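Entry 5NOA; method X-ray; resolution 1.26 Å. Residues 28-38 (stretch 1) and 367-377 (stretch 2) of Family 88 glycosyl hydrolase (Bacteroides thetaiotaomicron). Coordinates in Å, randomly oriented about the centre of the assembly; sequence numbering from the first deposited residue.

Stretch 1 (28-38) SSSAEVVDIIH
Stretch 2, residues 367-377: AACERVRYLES

Residues at least 331 positions apart in sequence touch where two helices pack through reciprocal knobs: Val-33 sits among Ala-368, Arg-371, Val-372 and Leu-375, while Val-372 sits among Ser-30, Val-33, Val-34 and Ile-37. No hydrogen bond crosses between them; 450 Å² of buried surface, both sides summed, carries the contact.

Build 29-38 and 367-375 as regular α-helix, phi/psi near -62/-41, then set Glu-376 to -70/-18 and Ser-377 to -73/-20. The helices run nearly antiparallel at 165° with axes 8.8 Å apart at closest approach. Set the register by Ser-30 and Val-372, whose CA atoms lie 5.1 Å apart. Ser-28 OG accepts a hydrogen bond from Ala-31 N at 3.0 Å.

The two knobs are both t valines, and they meet at 3.6 Å, Val-33 CG1 to Val-372 CG2. Val-33 points toward the partner helix, its CG1 3.5 Å from Ala-368 O and its CG2 3.9 Å from Leu-375 CD1. Val-372 points sideways, yet its CG2 reaches Val-34 CG2 at 3.8 Å and Ile-37 CD1 at 3.9 Å. These branched, compact side chains fill their holes without polar groups needing partners.

One turn beyond Val-33, Ile-37 (m, t) lies over small Ala-368, with Ile-37 CG1 3.6 Å from Ala-368 CB; its CD1 extends to 3.9 Å from Cys-369 (m) SG. Val-33, Ile-37, Ala-368, Cys-369 and Val-372 are buried. At the other end, small Ser-30 (p) faces Leu-375 (m, t), their CB atoms 3.9 Å apart. The exposed Glu-376 (m, t, chi3 172°) starts sideways, but its aliphatic CG comes 3.6 Å from Ser-30 OG.

Arg-371 (t, t, t, chi4 81°) contributes its methylene CD, 4.2 Å from Val-33 CG2, while its NH1 and NH2 are hydrogen-bonded elsewhere in the structure. Facing away, Glu-370 and Arg-373 form a salt bridge within their own helix, Arg-373 NH1 to Glu-370 OE1 at 2.9 Å.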

# COMPACT_ATOMS: atom_id res chain seq x y z
N SER A 28 -21.17 -6.11 18.81
CA SER A 28 -19.81 -6.73 18.80
C SER A 28 -18.77 -5.76 18.22
O SER A 28 -19.07 -4.98 17.33
CB SER A 28 -19.83 -8.05 18.04
OG SER A 28 -19.39 -7.95 16.69
N SER A 29 -17.55 -5.83 18.74
CA SER A 29 -16.50 -4.96 18.28
C SER A 29 -16.30 -5.13 16.76
O SER A 29 -16.12 -4.14 16.05
CB SER A 29 -15.18 -5.26 19.01
OG SER A 29 -15.29 -5.17 20.39
N SER A 30 -16.28 -6.38 16.27
CA SER A 30 -16.09 -6.59 14.84
C SER A 30 -17.20 -6.02 13.97
O SER A 30 -16.94 -5.39 12.95
CB SER A 30 -15.82 -8.05 14.49
OG SER A 30 -16.88 -8.88 14.85
N ALA A 31 -18.44 -6.18 14.42
CA ALA A 31 -19.57 -5.59 13.69
C ALA A 31 -19.51 -4.08 13.59
O ALA A 31 -19.89 -3.50 12.55
CB ALA A 31 -20.87 -6.02 14.34
N GLU A 32 -19.01 -3.43 14.63
CA GLU A 32 -18.88 -1.98 14.61
C GLU A 32 -17.87 -1.58 13.54
O GLU A 32 -18.06 -0.57 12.86
CB GLU A 32 -18.39 -1.45 15.97
CG GLU A 32 -19.39 -1.44 17.10
CD GLU A 32 -18.72 -1.09 18.45
OE1 GLU A 32 -19.03 -1.74 19.46
OE2 GLU A 32 -17.84 -0.20 18.48
N VAL A 33 -16.79 -2.34 13.38
CA VAL A 33 -15.80 -1.98 12.37
C VAL A 33 -16.34 -2.30 10.97
O VAL A 33 -16.11 -1.54 10.04
CB VAL A 33 -14.47 -2.68 12.63
CG1 VAL A 33 -13.46 -2.31 11.55
CG2 VAL A 33 -13.95 -2.30 14.00
N VAL A 34 -17.08 -3.40 10.81
CA VAL A 34 -17.75 -3.64 9.53
C VAL A 34 -18.66 -2.47 9.17
O VAL A 34 -18.67 -2.04 8.01
CB VAL A 34 -18.50 -4.98 9.53
CG1 VAL A 34 -19.35 -5.17 8.28
CG2 VAL A 34 -17.49 -6.12 9.63
N ASP A 35 -19.43 -1.97 10.13
CA ASP A 35 -20.29 -0.82 9.86
C ASP A 35 -19.46 0.40 9.40
O ASP A 35 -19.89 1.13 8.49
CB ASP A 35 -21.14 -0.47 11.09
CG ASP A 35 -22.22 -1.47 11.40
OD1 ASP A 35 -22.58 -2.29 10.54
OD2 ASP A 35 -22.73 -1.41 12.55
N ILE A 36 -18.31 0.61 10.00
CA ILE A 36 -17.43 1.69 9.56
C ILE A 36 -16.95 1.46 8.12
O ILE A 36 -16.96 2.39 7.31
CB ILE A 36 -16.24 1.82 10.53
CG1 ILE A 36 -16.69 2.44 11.84
CG2 ILE A 36 -15.10 2.61 9.91
CD1 ILE A 36 -15.70 2.37 13.00
N ILE A 37 -16.55 0.24 7.80
CA ILE A 37 -16.13 -0.07 6.44
C ILE A 37 -17.21 0.29 5.41
O ILE A 37 -16.92 0.95 4.42
CB ILE A 37 -15.74 -1.56 6.31
CG1 ILE A 37 -14.42 -1.80 7.04
CG2 ILE A 37 -15.61 -2.02 4.87
CD1 ILE A 37 -14.12 -3.25 7.37
N HIS A 38 -18.46 -0.10 5.68
CA HIS A 38 -19.52 0.23 4.76
C HIS A 38 -19.80 1.74 4.69
O HIS A 38 -20.07 2.29 3.62
CB HIS A 38 -20.78 -0.56 5.10
CG HIS A 38 -20.63 -2.01 4.86
ND1 HIS A 38 -20.12 -2.50 3.66
CD2 HIS A 38 -20.93 -3.09 5.62
CE1 HIS A 38 -20.10 -3.83 3.73
NE2 HIS A 38 -20.60 -4.20 4.89
N ALA A 367 -6.65 -1.24 6.66
CA ALA A 367 -6.51 -1.29 8.12
C ALA A 367 -7.78 -1.81 8.78
O ALA A 367 -7.72 -2.65 9.67
CB ALA A 367 -6.17 0.07 8.63
N ALA A 368 -8.92 -1.29 8.35
CA ALA A 368 -10.20 -1.69 8.95
C ALA A 368 -10.52 -3.15 8.70
O ALA A 368 -10.98 -3.87 9.60
CB ALA A 368 -11.31 -0.80 8.46
N CYS A 369 -10.28 -3.61 7.47
CA CYS A 369 -10.59 -4.99 7.15
C CYS A 369 -9.74 -5.93 8.01
O CYS A 369 -10.23 -6.97 8.48
CB CYS A 369 -10.39 -5.27 5.68
SG CYS A 369 -11.64 -4.53 4.58
N GLU A 370 -8.46 -5.62 8.13
CA GLU A 370 -7.58 -6.47 8.91
C GLU A 370 -7.95 -6.45 10.39
O GLU A 370 -7.81 -7.47 11.07
CB GLU A 370 -6.12 -6.13 8.68
CG GLU A 370 -5.18 -7.24 9.09
CD GLU A 370 -5.37 -8.54 8.31
OE1 GLU A 370 -5.82 -8.54 7.12
OE2 GLU A 370 -5.09 -9.59 8.88
N ARG A 371 -8.46 -5.32 10.86
CA ARG A 371 -8.96 -5.27 12.23
C ARG A 371 -10.14 -6.19 12.45
O ARG A 371 -10.21 -6.85 13.48
CB ARG A 371 -9.35 -3.85 12.61
CG ARG A 371 -9.81 -3.79 14.05
CD ARG A 371 -9.77 -2.44 14.63
NE ARG A 371 -10.04 -2.45 16.06
CZ ARG A 371 -9.15 -2.75 17.01
NH1 ARG A 371 -7.90 -3.05 16.75
NH2 ARG A 371 -9.54 -2.71 18.27
N VAL A 372 -11.07 -6.23 11.50
CA VAL A 372 -12.19 -7.17 11.62
C VAL A 372 -11.69 -8.59 11.77
O VAL A 372 -12.18 -9.34 12.62
CB VAL A 372 -13.15 -7.04 10.43
CG1 VAL A 372 -14.19 -8.16 10.42
CG2 VAL A 372 -13.83 -5.71 10.43
N ARG A 373 -10.71 -8.95 10.95
CA ARG A 373 -10.13 -10.30 11.04
C ARG A 373 -9.53 -10.60 12.42
O ARG A 373 -9.73 -11.67 13.00
CB ARG A 373 -9.14 -10.55 9.91
CG ARG A 373 -9.79 -10.43 8.52
CD ARG A 373 -8.82 -10.72 7.41
NE ARG A 373 -9.41 -10.46 6.08
CZ ARG A 373 -9.15 -9.40 5.31
NH1 ARG A 373 -8.30 -8.41 5.66
NH2 ARG A 373 -9.75 -9.34 4.13
N TYR A 374 -8.81 -9.63 12.98
CA TYR A 374 -8.29 -9.76 14.35
C TYR A 374 -9.43 -9.91 15.37
O TYR A 374 -9.41 -10.83 16.21
CB TYR A 374 -7.42 -8.54 14.69
CG TYR A 374 -7.15 -8.43 16.15
CD1 TYR A 374 -6.37 -9.37 16.80
CD2 TYR A 374 -7.67 -7.39 16.88
CE1 TYR A 374 -6.13 -9.29 18.15
CE2 TYR A 374 -7.42 -7.29 18.23
CZ TYR A 374 -6.65 -8.25 18.86
OH TYR A 374 -6.44 -8.13 20.23
N LEU A 375 -10.41 -9.01 15.34
CA LEU A 375 -11.46 -9.04 16.33
C LEU A 375 -12.26 -10.33 16.28
O LEU A 375 -12.69 -10.82 17.32
CB LEU A 375 -12.36 -7.82 16.20
CG LEU A 375 -11.70 -6.49 16.52
CD1 LEU A 375 -12.62 -5.38 16.07
CD2 LEU A 375 -11.31 -6.36 17.99
N GLU A 376 -12.49 -10.86 15.07
CA GLU A 376 -13.27 -12.06 14.94
C GLU A 376 -12.55 -13.29 15.48
O GLU A 376 -13.22 -14.30 15.74
CB GLU A 376 -13.71 -12.26 13.48
CG GLU A 376 -14.78 -11.25 13.05
CD GLU A 376 -15.33 -11.44 11.68
OE1 GLU A 376 -16.32 -10.73 11.33
OE2 GLU A 376 -14.76 -12.24 10.93
N SER A 377 -11.23 -13.20 15.64
CA SER A 377 -10.38 -14.30 16.23
C SER A 377 -10.58 -14.41 17.73
O SER A 377 -10.25 -15.41 18.32
CB SER A 377 -8.83 -14.05 15.95
OG SER A 377 -8.12 -13.06 16.84